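Local atomic coordinates of lantibiotic dehydratase (Microbispora corallina, PDB entry 5EHK), a protein that probably dehydrates serine and threonine residues of the NAI-107 precursor peptide during lantibiotic biosynthesis, in a reaction that depends on tRNA. Residues Leu560-Gln563 and Asp564-Ala567. Residues are numbered along the deposited sequence; the frame is centred on the assembly and turned at random.
Sequences LHIQ and DAVA
Ala565 N donates a hydrogen bond to Ile562 O, closing a type II beta turn whose corners are Gln563 and Asp564. The distance from Ala565 N to Ile562 O is 3.3 Å, so the bond is long. Its N-H...O angle of 151° makes it fairly straight. The donor stands above the carbonyl plane and so does not lie on a lone pair. Backbone torsions support the turn type: Gln563 is extended, in a polyproline-like conformation, while Asp564, the third residue, takes up the positive phi of a left-handed conformation (72°), as this turn requires.

Apolar contacts form between the two arms. Ala565 CB faces back across the loop and lies 4.0 Å from Ile562 CB, touching the branch point of that side chain rather than its end. Farther from the corner, Leu560 reaches over to the other arm. With chi1 at -55° CG swings away from the carbonyl carbon, and an extended chi2 carries CD1 towards the two alanines. There Leu560 CD1 comes within 3.9 Å of Ala567 CB. The same CD1 lies 4.1 Å from Ala565 CB, and CD2 adds a contact to Ala567 CB at 4.1 Å. CD1 thus bridges the methyls of two alanines two residues apart, Ala565 just before strand 566-572 and Ala567 within it, while Val566 between them points away.

Both corner residues also have polar partners outside the turn. Gln563 NE2 donates to Ala797 O, and Asp564 O accepts from Arg629 NH2. Backbone bonds from Val566 to Glu630 and Val632 place the second arm beside strand 629-634.

Chemically, one long backbone bond and a few methyl contacts link the arms locally, so the outside bonds to Ala797, Arg629, Glu630 and Val632 probably contribute to the path into strand 566-572.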
ATOM      1  N   LEU A 560     -34.031   6.450  12.181  1.00 18.20           N
ATOM      2  CA  LEU A 560     -33.382   5.620  11.169  1.00 10.46           C
ATOM      3  C   LEU A 560     -33.070   6.461   9.931  1.00 15.36           C
ATOM      4  O   LEU A 560     -33.704   7.498   9.702  1.00 17.51           O
ATOM      5  CB  LEU A 560     -34.288   4.453  10.814  1.00  8.47           C
ATOM      6  CG  LEU A 560     -34.703   3.650  12.048  1.00 11.47           C
ATOM      7  CD1 LEU A 560     -35.589   2.486  11.660  1.00 10.44           C
ATOM      8  CD2 LEU A 560     -33.468   3.148  12.836  1.00 12.90           C
ATOM      9  N   HIS A 561     -32.124   6.017   9.106  1.00 17.32           N
ATOM     10  CA  HIS A 561     -31.669   6.846   7.980  1.00 13.96           C
ATOM     11  C   HIS A 561     -32.077   6.279   6.629  1.00 12.76           C
ATOM     12  O   HIS A 561     -31.866   6.908   5.594  1.00 12.56           O
ATOM     13  CB  HIS A 561     -30.157   7.025   8.042  1.00 11.49           C
ATOM     14  CG  HIS A 561     -29.412   5.732   8.022  1.00 15.24           C
ATOM     15  ND1 HIS A 561     -29.573   4.764   8.995  1.00 16.24           N
ATOM     16  CD2 HIS A 561     -28.524   5.232   7.135  1.00 13.12           C
ATOM     17  CE1 HIS A 561     -28.809   3.725   8.709  1.00 12.04           C
ATOM     18  NE2 HIS A 561     -28.157   3.987   7.589  1.00 14.29           N
ATOM     19  N   ILE A 562     -32.641   5.076   6.653  1.00 12.32           N
ATOM     20  CA  ILE A 562     -33.221   4.450   5.470  1.00 12.75           C
ATOM     21  C   ILE A 562     -34.726   4.376   5.639  1.00 14.62           C
ATOM     22  O   ILE A 562     -35.211   3.917   6.675  1.00 18.85           O
ATOM     23  CB  ILE A 562     -32.695   3.021   5.265  1.00 14.38           C
ATOM     24  CG1 ILE A 562     -31.149   2.981   5.288  1.00 12.93           C
ATOM     25  CG2 ILE A 562     -33.301   2.415   4.009  1.00 12.94           C
ATOM     26  CD1 ILE A 562     -30.487   3.962   4.396  1.00 12.89           C
ATOM     27  N   GLN A 563     -35.470   4.830   4.634  1.00 18.39           N
ATOM     28  CA  GLN A 563     -36.935   4.838   4.708  1.00 17.87           C
ATOM     29  C   GLN A 563     -37.473   3.442   4.829  1.00 15.61           C
ATOM     30  O   GLN A 563     -37.026   2.534   4.133  1.00 14.30           O
ATOM     31  CB  GLN A 563     -37.537   5.517   3.483  1.00 12.16           C
ATOM     32  CG  GLN A 563     -37.265   6.992   3.501  1.00 17.00           C
ATOM     33  CD  GLN A 563     -37.212   7.611   2.128  1.00 16.85           C
ATOM     34  OE1 GLN A 563     -37.803   7.101   1.168  1.00 16.79           O
ATOM     35  NE2 GLN A 563     -36.477   8.714   2.020  1.00 14.71           N
ATOM     36  N   ASP A 564     -38.419   3.297   5.749  1.00 16.58           N
ATOM     37  CA  ASP A 564     -39.159   2.063   5.940  1.00 14.35           C
ATOM     38  C   ASP A 564     -38.338   0.940   6.566  1.00 16.78           C
ATOM     39  O   ASP A 564     -38.783  -0.207   6.664  1.00 16.33           O
ATOM     40  CB  ASP A 564     -39.768   1.603   4.634  1.00 14.58           C
ATOM     41  CG  ASP A 564     -40.938   0.704   4.853  1.00 22.60           C
ATOM     42  OD1 ASP A 564     -41.639   0.887   5.893  1.00 18.68           O
ATOM     43  OD2 ASP A 564     -41.143  -0.168   3.983  1.00 20.20           O
ATOM     44  N   ALA A 565     -37.152   1.290   7.032  1.00 14.17           N
ATOM     45  CA  ALA A 565     -36.263   0.313   7.597  1.00 11.29           C
ATOM     46  C   ALA A 565     -36.828  -0.285   8.881  1.00 11.74           C
ATOM     47  O   ALA A 565     -37.521   0.380   9.643  1.00 10.86           O
ATOM     48  CB  ALA A 565     -34.929   0.958   7.859  1.00 11.81           C
ATOM     49  N   VAL A 566     -36.506  -1.548   9.109  1.00 12.04           N
ATOM     50  CA  VAL A 566     -36.775  -2.204  10.367  1.00 11.60           C
ATOM     51  C   VAL A 566     -35.588  -1.974  11.269  1.00 14.05           C
ATOM     52  O   VAL A 566     -34.469  -2.223  10.860  1.00 14.39           O
ATOM     53  CB  VAL A 566     -36.868  -3.711  10.176  1.00 12.66           C
ATOM     54  CG1 VAL A 566     -37.095  -4.393  11.516  1.00 13.81           C
ATOM     55  CG2 VAL A 566     -37.962  -4.062   9.163  1.00 12.80           C
ATOM     56  N   ALA A 567     -35.818  -1.534  12.503  1.00 13.58           N
ATOM     57  CA  ALA A 567     -34.734  -1.342  13.451  1.00 10.50           C
ATOM     58  C   ALA A 567     -34.500  -2.645  14.181  1.00 12.53           C
ATOM     59  O   ALA A 567     -35.435  -3.393  14.422  1.00 18.61           O
ATOM     60  CB  ALA A 567     -35.092  -0.246  14.444  1.00 10.13           C
TER